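Long-range contacts in tail spike protein gp49 (Pseudomonas phage LKA1, PDB 4RU4), which probably cleaves the O-specific polysaccharide of Pseudomonas as a lyase at the tip of the phage tail, helping the virus to enter its host: residues 119-124 with 134-139; 140-145 with 171-176; 381-386 with 421-426; 454-459 with 487-492. One frame throughout, in Å; residues are numbered along the deposited sequence.

Contact 1 of 4, residues 119-124 with 134-139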
loop_
_atom_site.group_PDB
_atom_site.type_symbol
_atom_site.label_atom_id
_atom_site.label_comp_id
_atom_site.label_asym_id
_atom_site.label_seq_id
_atom_site.Cartn_x
_atom_site.Cartn_y
_atom_site.Cartn_z
ATOM N N VAL B 119 -27.129 9.264 24.284
ATOM C CA VAL B 119 -27.904 9.126 25.505
ATOM C C VAL B 119 -26.949 9.133 26.678
ATOM O O VAL B 119 -26.006 8.330 26.724
ATOM C CB VAL B 119 -28.715 7.798 25.492
ATOM C CG1 VAL B 119 -29.507 7.632 26.794
ATOM C CG2 VAL B 119 -29.657 7.766 24.282
ATOM N N ALA B 120 -27.186 10.043 27.623
ATOM C CA ALA B 120 -26.283 10.264 28.749
ATOM C C ALA B 120 -26.035 8.973 29.514
ATOM O O ALA B 120 -26.971 8.243 29.787
ATOM C CB ALA B 120 -26.852 11.344 29.707
ATOM N N LEU B 121 -24.769 8.716 29.839
ATOM C CA LEU B 121 -24.358 7.607 30.707
ATOM C C LEU B 121 -23.874 8.242 32.004
ATOM O O LEU B 121 -23.631 9.447 32.030
ATOM C CB LEU B 121 -23.199 6.829 30.054
ATOM C CG LEU B 121 -23.565 5.867 28.915
ATOM C CD1 LEU B 121 -22.329 5.511 28.050
ATOM C CD2 LEU B 121 -24.206 4.601 29.492
ATOM N N PRO B 122 -23.698 7.446 33.075
ATOM C CA PRO B 122 -23.090 8.072 34.262
ATOM C C PRO B 122 -21.670 8.608 33.982
ATOM O O PRO B 122 -21.023 8.219 32.990
ATOM C CB PRO B 122 -23.027 6.919 35.278
ATOM C CG PRO B 122 -24.018 5.888 34.796
ATOM C CD PRO B 122 -23.961 6.006 33.281
ATOM N N ASN B 123 -21.203 9.502 34.856
ATOM C CA ASN B 123 -19.844 10.029 34.787
ATOM C C ASN B 123 -18.795 8.967 35.105
ATOM O O ASN B 123 -19.112 7.898 35.633
ATOM C CB ASN B 123 -19.689 11.232 35.732
ATOM C CG ASN B 123 -20.549 12.419 35.304
ATOM O OD1 ASN B 123 -20.777 12.638 34.104
ATOM N ND2 ASN B 123 -21.054 13.176 36.282
ATOM N N ILE B 124 -17.538 9.273 34.789
ATOM C CA ILE B 124 -16.449 8.337 35.018
ATOM C C ILE B 124 -15.329 8.962 35.866
ATOM O O ILE B 124 -15.210 10.188 35.923
ATOM C CB ILE B 124 -15.854 7.837 33.669
ATOM C CG1 ILE B 124 -15.234 8.996 32.871
ATOM C CG2 ILE B 124 -16.938 7.139 32.818
ATOM C CD1 ILE B 124 -14.357 8.506 31.659
ATOM N N ILE B 134 -12.550 1.628 32.237
ATOM C CA ILE B 134 -13.300 2.817 32.573
ATOM C C ILE B 134 -14.185 2.520 33.779
ATOM O O ILE B 134 -14.924 1.521 33.785
ATOM C CB ILE B 134 -14.250 3.218 31.394
ATOM C CG1 ILE B 134 -13.475 3.389 30.086
ATOM C CG2 ILE B 134 -15.012 4.478 31.733
ATOM C CD1 ILE B 134 -12.437 4.492 30.117
ATOM N N ASP B 135 -14.120 3.401 34.778
ATOM C CA ASP B 135 -14.895 3.267 36.007
ATOM C C ASP B 135 -16.045 4.280 36.070
ATOM O O ASP B 135 -15.815 5.481 36.251
ATOM C CB ASP B 135 -13.987 3.464 37.235
ATOM C CG ASP B 135 -12.917 2.396 37.351
ATOM O OD1 ASP B 135 -13.187 1.227 36.982
ATOM O OD2 ASP B 135 -11.798 2.728 37.808
ATOM N N PHE B 136 -17.277 3.782 35.946
ATOM C CA PHE B 136 -18.462 4.622 35.959
ATOM C C PHE B 136 -18.941 4.875 37.377
ATOM O O PHE B 136 -18.804 4.012 38.254
ATOM C CB PHE B 136 -19.572 3.965 35.140
ATOM C CG PHE B 136 -19.387 4.124 33.652
ATOM C CD1 PHE B 136 -18.652 3.198 32.927
ATOM C CD2 PHE B 136 -19.942 5.203 32.989
ATOM C CE1 PHE B 136 -18.487 3.337 31.544
ATOM C CE2 PHE B 136 -19.771 5.359 31.609
ATOM C CZ PHE B 136 -19.020 4.417 30.896
ATOM N N ALA B 137 -19.496 6.064 37.597
ATOM C CA ALA B 137 -19.954 6.468 38.920
ATOM C C ALA B 137 -21.098 5.605 39.435
ATOM O O ALA B 137 -21.299 5.501 40.638
ATOM C CB ALA B 137 -20.365 7.931 38.911
ATOM N N SER B 138 -21.849 4.987 38.533
ATOM C CA SER B 138 -22.985 4.151 38.927
ATOM C C SER B 138 -23.274 3.197 37.778
ATOM O O SER B 138 -22.628 3.298 36.731
ATOM C CB SER B 138 -24.213 5.013 39.251
ATOM O OG SER B 138 -24.709 5.675 38.097
ATOM N N THR B 139 -24.226 2.283 37.954
ATOM C CA THR B 139 -24.437 1.209 36.963
ATOM C C THR B 139 -24.700 1.711 35.534
ATOM O O THR B 139 -25.702 2.377 35.308
ATOM C CB THR B 139 -25.674 0.350 37.342
ATOM O OG1 THR B 139 -25.496 -0.201 38.647
ATOM C CG2 THR B 139 -25.870 -0.778 36.334
#
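Ile124 and Phe136 face each other in a single backbone bridge, CA to CA 4.3 Å, and beside it Ala137 N gives a hydrogen bond to Asn123 O at 2.7 Å. Two CA-H...O contacts flank that bond, the shorter being Ile124 CA to Asp135 O at 3.2 Å. The side chains gather round the Phe136 ring. Ile124 lays its CG2 methyl over one face in a CH-pi contact, 3.7 Å from the ring centroid and 19° off the normal. That methyl is anti to the carbonyl carbon of Ile124, while CG1 (chi1 63°) sits between backbone N and carbonyl carbon. The same CG2 presses on Ile134 CG2 at 3.5 Å, a tight carbon pair. Both segments belong to the Ig-like beta domain of the tailspike, where the chain leaves strand 113-120 and meets the end of strand 133-135. Ile198 of strand 197-202 touches Leu121, Ile124 and Phe136 and so joins the packing. At the ring's edge, near its plane, lies Pro122 O, 3.2 Å from Phe136 CD2; the pyrrolidine of Pro122 crosses the phenyl side chain at about a right angle. Leu121 adds CB, 4.0 Å from Phe136 CE2.

Contact 2 of 4, residues 140-145 with 171-176. With EDO (1,2-ethanediol), chain H.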
loop_
_atom_site.group_PDB
_atom_site.type_symbol
_atom_site.label_atom_id
_atom_site.label_comp_id
_atom_site.label_asym_id
_atom_site.label_seq_id
_atom_site.Cartn_x
_atom_site.Cartn_y
_atom_site.Cartn_z
ATOM N N PRO B 140 -23.810 1.389 34.566
ATOM C CA PRO B 140 -24.030 1.872 33.197
ATOM C C PRO B 140 -24.879 0.931 32.361
ATOM O O PRO B 140 -24.721 -0.287 32.466
ATOM C CB PRO B 140 -22.614 1.919 32.615
ATOM C CG PRO B 140 -21.887 0.828 33.334
ATOM C CD PRO B 140 -22.466 0.807 34.733
ATOM N N ASN B 141 -25.752 1.486 31.520
ATOM C CA ASN B 141 -26.571 0.654 30.648
ATOM C C ASN B 141 -25.792 0.269 29.383
ATOM O O ASN B 141 -26.084 0.758 28.282
ATOM C CB ASN B 141 -27.891 1.348 30.287
ATOM C CG ASN B 141 -28.811 0.450 29.482
ATOM O OD1 ASN B 141 -28.819 -0.757 29.675
ATOM N ND2 ASN B 141 -29.552 1.032 28.537
ATOM N N LEU B 142 -24.798 -0.606 29.567
ATOM C CA LEU B 142 -23.886 -1.022 28.496
ATOM C C LEU B 142 -23.676 -2.537 28.516
ATOM O O LEU B 142 -23.631 -3.133 29.590
ATOM C CB LEU B 142 -22.532 -0.325 28.672
ATOM C CG LEU B 142 -22.516 1.193 28.498
ATOM C CD1 LEU B 142 -21.164 1.748 28.903
ATOM C CD2 LEU B 142 -22.816 1.544 27.032
ATOM N N VAL B 143 -23.570 -3.145 27.335
ATOM C CA VAL B 143 -23.114 -4.533 27.193
ATOM C C VAL B 143 -22.017 -4.610 26.131
ATOM O O VAL B 143 -21.780 -3.633 25.395
ATOM C CB VAL B 143 -24.259 -5.515 26.793
ATOM C CG1 VAL B 143 -25.307 -5.607 27.887
ATOM C CG2 VAL B 143 -24.899 -5.119 25.452
ATOM N N ALA B 144 -21.349 -5.764 26.054
ATOM C CA ALA B 144 -20.267 -5.962 25.095
ATOM C C ALA B 144 -20.730 -5.596 23.684
ATOM O O ALA B 144 -21.845 -5.947 23.280
ATOM C CB ALA B 144 -19.781 -7.404 25.146
ATOM N N GLY B 145 -19.892 -4.870 22.951
ATOM C CA GLY B 145 -20.221 -4.484 21.587
ATOM C C GLY B 145 -20.846 -3.088 21.533
ATOM O O GLY B 145 -20.932 -2.486 20.463
ATOM N N CYS B 171 -15.464 4.732 22.214
ATOM C CA CYS B 171 -15.004 3.503 22.862
ATOM C C CYS B 171 -15.984 2.370 22.580
ATOM O O CYS B 171 -17.187 2.594 22.488
ATOM C CB CYS B 171 -14.900 3.671 24.375
ATOM S SG CYS B 171 -13.805 4.962 24.930
ATOM N N GLU B 172 -15.457 1.162 22.424
ATOM C CA GLU B 172 -16.289 0.002 22.099
ATOM C C GLU B 172 -16.187 -0.978 23.278
ATOM O O GLU B 172 -15.089 -1.401 23.645
ATOM C CB GLU B 172 -15.825 -0.629 20.785
ATOM C CG GLU B 172 -16.737 -1.742 20.267
ATOM C CD GLU B 172 -16.279 -2.334 18.927
ATOM O OE1 GLU B 172 -15.616 -1.630 18.098
ATOM O OE2 GLU B 172 -16.596 -3.526 18.712
ATOM N N VAL B 173 -17.323 -1.304 23.881
ATOM C CA VAL B 173 -17.332 -2.087 25.129
ATOM C C VAL B 173 -16.836 -3.530 24.936
ATOM O O VAL B 173 -17.292 -4.250 24.034
ATOM C CB VAL B 173 -18.753 -2.044 25.815
ATOM C CG1 VAL B 173 -18.793 -2.903 27.098
ATOM C CG2 VAL B 173 -19.144 -0.590 26.153
ATOM N N ARG B 174 -15.891 -3.939 25.782
ATOM C CA ARG B 174 -15.445 -5.314 25.816
ATOM C C ARG B 174 -16.248 -6.139 26.814
ATOM O O ARG B 174 -16.733 -7.219 26.482
ATOM C CB ARG B 174 -13.966 -5.399 26.208
ATOM C CG ARG B 174 -13.412 -6.794 26.030
ATOM C CD ARG B 174 -11.907 -6.819 26.246
ATOM N NE ARG B 174 -11.552 -6.945 27.648
ATOM C CZ ARG B 174 -10.725 -6.132 28.301
ATOM N NH1 ARG B 174 -10.153 -5.081 27.690
ATOM N NH2 ARG B 174 -10.473 -6.372 29.584
ATOM N N ALA B 175 -16.340 -5.654 28.051
ATOM C CA ALA B 175 -17.111 -6.353 29.075
ATOM C C ALA B 175 -17.497 -5.364 30.161
ATOM O O ALA B 175 -16.937 -4.280 30.253
ATOM C CB ALA B 175 -16.317 -7.520 29.669
ATOM N N VAL B 176 -18.489 -5.742 30.958
ATOM C CA VAL B 176 -18.983 -4.894 32.038
ATOM C C VAL B 176 -19.008 -5.766 33.289
ATOM O O VAL B 176 -19.524 -6.888 33.263
ATOM C CB VAL B 176 -20.429 -4.427 31.751
ATOM C CG1 VAL B 176 -20.927 -3.471 32.842
ATOM C CG2 VAL B 176 -20.523 -3.790 30.363
HETATM C C1 EDO H . -16.254 -5.666 16.158
HETATM O O1 EDO H . -15.415 -4.527 16.381
HETATM C C2 EDO H . -16.725 -5.690 14.713
HETATM O O2 EDO H . -17.654 -4.601 14.541
HETATM O O HOH W 1 -19.628 -3.367 18.116
#
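Glu172 OE2 has three partners: EDO O1 donates to it at 2.8 Å, Arg184 forms a salt bridge with it, and a water gives it a weak hydrogen bond. That water also donates to Gly145 O at 2.8 Å, linking the two segments. CG of Glu172 stands anti to the backbone N (chi1 -173°), and the chain runs on extended to its carboxylate. OE1 takes a hydrogen bond from Tyr252 OH and a salt bridge from Lys287 of the second subunit, which also bonds the ethanediol, likely from the crystallisation liquor; with two cationic partners the carboxylate is probably ionised. Gly145 N makes the direct backbone bond, to Val173 O at 2.9 Å and nearly straight at 173°. Here the loop leading to strand 147-151 of the Ig-like domain lies against strand 168-177, which carries a classic beta bulge at Arg174 and Ala175 opposite Thr182. Val173 turns its CB toward the loop, 3.4 Å from Val143 O, and its CG2 meets Leu142 CD1 at 4.1 Å, the two side chains crossing obliquely. Val176 CG2 lies 3.3 Å from Leu142 O. The guanidinium of Arg174 pairs with Asp321 of the second subunit.

Contact 3 of 4, residues 381-386 with 421-426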
loop_
_atom_site.group_PDB
_atom_site.type_symbol
_atom_site.label_atom_id
_atom_site.label_comp_id
_atom_site.label_asym_id
_atom_site.label_seq_id
_atom_site.Cartn_x
_atom_site.Cartn_y
_atom_site.Cartn_z
ATOM N N THR B 381 3.559 12.981 14.387
ATOM C CA THR B 381 4.357 12.579 13.243
ATOM C C THR B 381 3.556 12.749 11.963
ATOM O O THR B 381 2.386 12.353 11.891
ATOM C CB THR B 381 4.783 11.105 13.430
ATOM O OG1 THR B 381 5.609 11.014 14.597
ATOM C CG2 THR B 381 5.545 10.565 12.216
ATOM N N PHE B 382 4.185 13.322 10.949
ATOM C CA PHE B 382 3.500 13.578 9.688
ATOM C C PHE B 382 4.360 13.002 8.574
ATOM O O PHE B 382 5.545 13.346 8.450
ATOM C CB PHE B 382 3.278 15.080 9.531
ATOM C CG PHE B 382 2.516 15.669 10.674
ATOM C CD1 PHE B 382 3.179 16.082 11.837
ATOM C CD2 PHE B 382 1.124 15.742 10.628
ATOM C CE1 PHE B 382 2.452 16.599 12.941
ATOM C CE2 PHE B 382 0.398 16.258 11.729
ATOM C CZ PHE B 382 1.071 16.691 12.867
ATOM N N LEU B 383 3.762 12.121 7.782
ATOM C CA LEU B 383 4.522 11.205 6.940
ATOM C C LEU B 383 4.029 11.280 5.511
ATOM O O LEU B 383 2.813 11.269 5.283
ATOM C CB LEU B 383 4.348 9.772 7.464
ATOM C CG LEU B 383 4.935 8.598 6.668
ATOM C CD1 LEU B 383 6.454 8.759 6.480
ATOM C CD2 LEU B 383 4.645 7.268 7.355
ATOM N N LEU B 384 4.964 11.388 4.563
ATOM C CA LEU B 384 4.698 11.105 3.147
ATOM C C LEU B 384 5.481 9.837 2.840
ATOM O O LEU B 384 6.704 9.865 2.681
ATOM C CB LEU B 384 5.174 12.248 2.225
ATOM C CG LEU B 384 4.500 13.597 2.409
ATOM C CD1 LEU B 384 5.003 14.602 1.376
ATOM C CD2 LEU B 384 2.986 13.447 2.313
ATOM N N ASP B 385 4.760 8.725 2.759
ATOM C CA ASP B 385 5.346 7.416 2.697
ATOM C C ASP B 385 5.304 6.906 1.259
ATOM O O ASP B 385 4.235 6.477 0.798
ATOM C CB ASP B 385 4.482 6.517 3.580
ATOM C CG ASP B 385 5.035 5.125 3.742
ATOM O OD1 ASP B 385 5.551 4.510 2.775
ATOM O OD2 ASP B 385 4.963 4.642 4.893
ATOM N N GLN B 386 6.450 6.931 0.570
ATOM C CA GLN B 386 6.583 6.408 -0.791
ATOM C C GLN B 386 5.527 6.992 -1.735
ATOM O O GLN B 386 4.887 6.253 -2.506
ATOM C CB GLN B 386 6.453 4.884 -0.820
ATOM C CG GLN B 386 7.309 4.116 0.180
ATOM C CD GLN B 386 8.806 4.185 -0.089
ATOM O OE1 GLN B 386 9.613 4.194 0.853
ATOM N NE2 GLN B 386 9.191 4.197 -1.359
ATOM N N ASN B 421 7.388 15.548 14.107
ATOM C CA ASN B 421 8.327 14.841 13.230
ATOM C C ASN B 421 7.767 14.880 11.809
ATOM O O ASN B 421 6.674 14.386 11.567
ATOM C CB ASN B 421 8.453 13.383 13.674
ATOM C CG ASN B 421 8.755 13.258 15.127
ATOM O OD1 ASN B 421 9.686 13.879 15.625
ATOM N ND2 ASN B 421 7.965 12.471 15.832
ATOM N N PHE B 422 8.480 15.505 10.883
ATOM C CA PHE B 422 8.032 15.525 9.500
ATOM C C PHE B 422 8.910 14.583 8.707
ATOM O O PHE B 422 10.137 14.780 8.629
ATOM C CB PHE B 422 8.102 16.960 8.947
ATOM C CG PHE B 422 7.129 17.879 9.609
ATOM C CD1 PHE B 422 5.787 17.837 9.249
ATOM C CD2 PHE B 422 7.517 18.717 10.647
ATOM C CE1 PHE B 422 4.868 18.637 9.884
ATOM C CE2 PHE B 422 6.588 19.547 11.254
ATOM C CZ PHE B 422 5.267 19.486 10.879
ATOM N N LEU B 423 8.287 13.551 8.143
ATOM C CA LEU B 423 9.032 12.458 7.504
ATOM C C LEU B 423 8.683 12.347 6.045
ATOM O O LEU B 423 7.502 12.187 5.712
ATOM C CB LEU B 423 8.674 11.107 8.153
ATOM C CG LEU B 423 8.669 11.085 9.687
ATOM C CD1 LEU B 423 8.234 9.735 10.232
ATOM C CD2 LEU B 423 10.024 11.509 10.269
ATOM N N ILE B 424 9.698 12.353 5.183
ATOM C CA ILE B 424 9.483 12.123 3.763
ATOM C C ILE B 424 10.338 10.922 3.440
ATOM O O ILE B 424 11.573 10.973 3.555
ATOM C CB ILE B 424 9.883 13.326 2.878
ATOM C CG1 ILE B 424 8.956 14.525 3.098
ATOM C CG2 ILE B 424 9.835 12.935 1.393
ATOM C CD1 ILE B 424 9.289 15.330 4.350
ATOM N N GLN B 425 9.687 9.817 3.094
ATOM C CA GLN B 425 10.404 8.559 2.917
ATOM C C GLN B 425 10.166 7.969 1.536
ATOM O O GLN B 425 9.062 7.520 1.200
ATOM C CB GLN B 425 10.038 7.531 3.987
ATOM C CG GLN B 425 10.283 7.992 5.441
ATOM C CD GLN B 425 10.010 6.866 6.439
ATOM O OE1 GLN B 425 9.485 5.823 6.060
ATOM N NE2 GLN B 425 10.359 7.072 7.706
ATOM N N GLY B 426 11.225 7.939 0.750
ATOM C CA GLY B 426 11.178 7.278 -0.536
ATOM C C GLY B 426 10.258 7.995 -1.511
ATOM O O GLY B 426 9.998 9.207 -1.396
HETATM O O HOH W 2 7.178 9.922 -0.187
#
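Phe382 and Phe422 project alongside one another, ring planes 21° apart and offset with little overlap, their centroids 5.3 Å from each other. The touch is made by Phe382 CD1 and Phe422 CE1 at 3.6 Å, while Asn421 O lies at the edge of the Phe382 ring. Leu384 and Ile424 continue this face more loosely. On the opposite face Asn421 ND2 donates to Thr381 OG1 at 3.0 Å, almost straight (176°) and in the plane of the amide; Asn421 OD1 is taken by Asn453, which helps to fix the amide's rotation. The strands 381-385 and 421-425 run parallel in exact register, joined by five backbone hydrogen bonds from Phe382 N to Gln386 N. This parallel ladder, with Phe on Phe and Leu on Leu, one coil over the next, is that of the right-handed parallel beta-helix of pectate-lyase-like proteins. Thr381 CG2, anti to the backbone N, lies 3.4 Å from Leu423 CD1, a tight pair. Leu383 reaches across with CD1, 3.6 Å from Leu423 CB. Further along, Gln425 places CD 4.0 Å from Leu383 CD1, with its amide held by Gln455 and by Gly427 of the second subunit. Asp385 on this face bonds to His360 of the second subunit, and Gln386 to Asp385 of the third.

Contact 4 of 4, residues 454-459 with 487-492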
loop_
_atom_site.group_PDB
_atom_site.type_symbol
_atom_site.label_atom_id
_atom_site.label_comp_id
_atom_site.label_asym_id
_atom_site.label_seq_id
_atom_site.Cartn_x
_atom_site.Cartn_y
_atom_site.Cartn_z
ATOM N N ILE B 454 13.107 16.774 11.180
ATOM C CA ILE B 454 12.902 16.547 9.752
ATOM C C ILE B 454 13.696 15.332 9.346
ATOM O O ILE B 454 14.913 15.258 9.605
ATOM C CB ILE B 454 13.448 17.718 8.875
ATOM C CG1 ILE B 454 12.943 19.084 9.345
ATOM C CG2 ILE B 454 13.114 17.488 7.397
ATOM C CD1 ILE B 454 11.491 19.233 9.341
ATOM N N GLN B 455 13.026 14.391 8.679
ATOM C CA GLN B 455 13.714 13.287 8.038
ATOM C C GLN B 455 13.345 13.367 6.554
ATOM O O GLN B 455 12.204 13.099 6.190
ATOM C CB GLN B 455 13.229 11.930 8.616
ATOM C CG GLN B 455 13.892 10.691 7.989
ATOM C CD GLN B 455 13.096 9.412 8.200
ATOM O OE1 GLN B 455 11.859 9.416 8.132
ATOM N NE2 GLN B 455 13.800 8.310 8.478
ATOM N N TYR B 456 14.303 13.725 5.698
ATOM C CA TYR B 456 14.015 13.773 4.269
ATOM C C TYR B 456 14.936 12.721 3.627
ATOM O O TYR B 456 16.145 12.934 3.500
ATOM C CB TYR B 456 14.251 15.202 3.770
ATOM C CG TYR B 456 13.516 15.540 2.480
ATOM C CD1 TYR B 456 13.893 14.956 1.265
ATOM C CD2 TYR B 456 12.457 16.448 2.474
ATOM C CE1 TYR B 456 13.223 15.254 0.079
ATOM C CE2 TYR B 456 11.780 16.742 1.306
ATOM C CZ TYR B 456 12.169 16.149 0.111
ATOM O OH TYR B 456 11.494 16.449 -1.054
ATOM N N SER B 457 14.369 11.585 3.231
ATOM C CA SER B 457 15.146 10.347 3.106
ATOM C C SER B 457 14.716 9.435 1.947
ATOM O O SER B 457 13.595 8.927 1.944
ATOM C CB SER B 457 14.953 9.580 4.432
ATOM O OG SER B 457 15.572 8.312 4.446
ATOM N N GLY B 458 15.593 9.203 0.971
ATOM C CA GLY B 458 15.336 8.179 -0.049
ATOM C C GLY B 458 14.570 8.600 -1.300
ATOM O O GLY B 458 14.378 7.798 -2.223
ATOM N N GLN B 459 14.108 9.843 -1.351
ATOM C CA GLN B 459 13.266 10.294 -2.483
ATOM C C GLN B 459 14.064 10.507 -3.779
ATOM O O GLN B 459 15.165 11.048 -3.759
ATOM C CB GLN B 459 12.589 11.601 -2.114
ATOM C CG GLN B 459 11.562 12.139 -3.098
ATOM C CD GLN B 459 11.062 13.478 -2.619
ATOM O OE1 GLN B 459 11.793 14.472 -2.649
ATOM N NE2 GLN B 459 9.833 13.511 -2.139
ATOM N N GLU B 487 19.143 12.612 3.388
ATOM C CA GLU B 487 19.898 11.421 3.048
ATOM C C GLU B 487 19.308 10.683 1.855
ATOM O O GLU B 487 18.093 10.694 1.637
ATOM C CB GLU B 487 19.940 10.441 4.239
ATOM C CG GLU B 487 18.526 9.965 4.682
ATOM C CD GLU B 487 18.537 9.051 5.905
ATOM O OE1 GLU B 487 19.614 8.912 6.547
ATOM O OE2 GLU B 487 17.468 8.456 6.222
ATOM N N ASN B 488 20.193 10.025 1.114
ATOM C CA ASN B 488 19.804 9.073 0.075
ATOM C C ASN B 488 18.859 9.692 -0.945
ATOM O O ASN B 488 17.888 9.076 -1.342
ATOM C CB ASN B 488 19.190 7.806 0.688
ATOM C CG ASN B 488 20.096 7.176 1.747
ATOM O OD1 ASN B 488 21.297 7.102 1.569
ATOM N ND2 ASN B 488 19.514 6.749 2.854
ATOM N N LEU B 489 19.156 10.916 -1.375
ATOM C CA LEU B 489 18.319 11.570 -2.393
ATOM C C LEU B 489 18.932 11.368 -3.763
ATOM O O LEU B 489 20.156 11.418 -3.916
ATOM C CB LEU B 489 18.182 13.058 -2.107
ATOM C CG LEU B 489 17.578 13.391 -0.752
ATOM C CD1 LEU B 489 17.451 14.926 -0.588
ATOM C CD2 LEU B 489 16.235 12.668 -0.587
ATOM N N ALA B 490 18.087 11.114 -4.757
ATOM C CA ALA B 490 18.559 10.956 -6.126
ATOM C C ALA B 490 18.070 12.149 -6.958
ATOM O O ALA B 490 16.965 12.641 -6.734
ATOM C CB ALA B 490 18.047 9.622 -6.720
ATOM N N GLY B 491 18.907 12.644 -7.871
ATOM C CA GLY B 491 18.499 13.664 -8.809
ATOM C C GLY B 491 18.741 15.124 -8.440
ATOM O O GLY B 491 18.209 16.008 -9.098
ATOM N N LEU B 492 19.514 15.382 -7.382
ATOM C CA LEU B 492 19.813 16.752 -6.997
ATOM C C LEU B 492 20.809 17.315 -7.986
ATOM O O LEU B 492 21.832 16.664 -8.294
ATOM C CB LEU B 492 20.438 16.803 -5.598
ATOM C CG LEU B 492 19.535 16.405 -4.436
ATOM C CD1 LEU B 492 20.339 16.382 -3.122
ATOM C CD2 LEU B 492 18.325 17.357 -4.361
HETATM O O HOH W 3 16.735 8.383 8.842
#
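Glu487 meets Ser457 across a parallel bridge, with CA atoms 4.9 Å apart. Its backbone N donates to Tyr456 O at 3.0 Å, and its O receives Gly458 N at the same 3.0 Å. The side chain leaves with CG wedged between backbone N and carbonyl carbon (chi1 60°), then extends past Ser457, whose OG donates to Glu487 OE2 at 2.6 Å. The hydroxyl arrives on the anti side of OE2, 15° out of the carboxylate plane. A water bonded to Gln455 NE2 also donates to OE2, and Arg511 makes a salt bridge with OE1 of Glu487, so both oxygens have partners; OE1 of Gln455 is held by Gln425 NE2. At Asn488 the backbone turns to positive phi, and its carbonyl O comes within 3.0 Å of Gly458 CA in a CA-H...O contact. Gly458 itself has positive phi (89°), a conformation that suits glycine. Asn488 also packs on its counterparts in both other subunits. Leu489 crosses Tyr456 at about a right angle and puts CD2 at the edge of the phenol ring, in its plane, 3.8 Å from Tyr456 CD1. The phenol is tethered by its OH to Gln459 OE1 at 2.6 Å, and CB of Gln459 also packs on Leu489 CD2. Leu489 O accepts from Arg511 of the third subunit. Ala490 N then donates to Gln459 O at 3.1 Å, which ties the chain on beyond the bridge. Parallel pairing of successive turns is the hallmark of the right-handed parallel beta-helix, here near its C-terminal end and at the trimer interface.

In the fold
Contacts 3 and 4 are buried, share the beta-helix and adjoin through neighbouring strands 420-425 and 452-463, with centres 11 Å apart; Gln425 and Gln455 probably bond across that join. Contacts 1 and 2 are only partly buried. They sit in the Ig-like domain, also 11 Å apart, where Leu142 of contact 2 packs against Leu121 and Phe136 of contact 1. Contact 3 is a full parallel ladder, contact 4 a strand that gives way to loop, whereas contacts 1 and 2 each have one backbone hydrogen bond; contact 1 relies on apolar packing round a phenyl ring, while contact 2 adds a charged network at Glu172. Contact 1 touches no other chain; the remaining three all reach the second subunit.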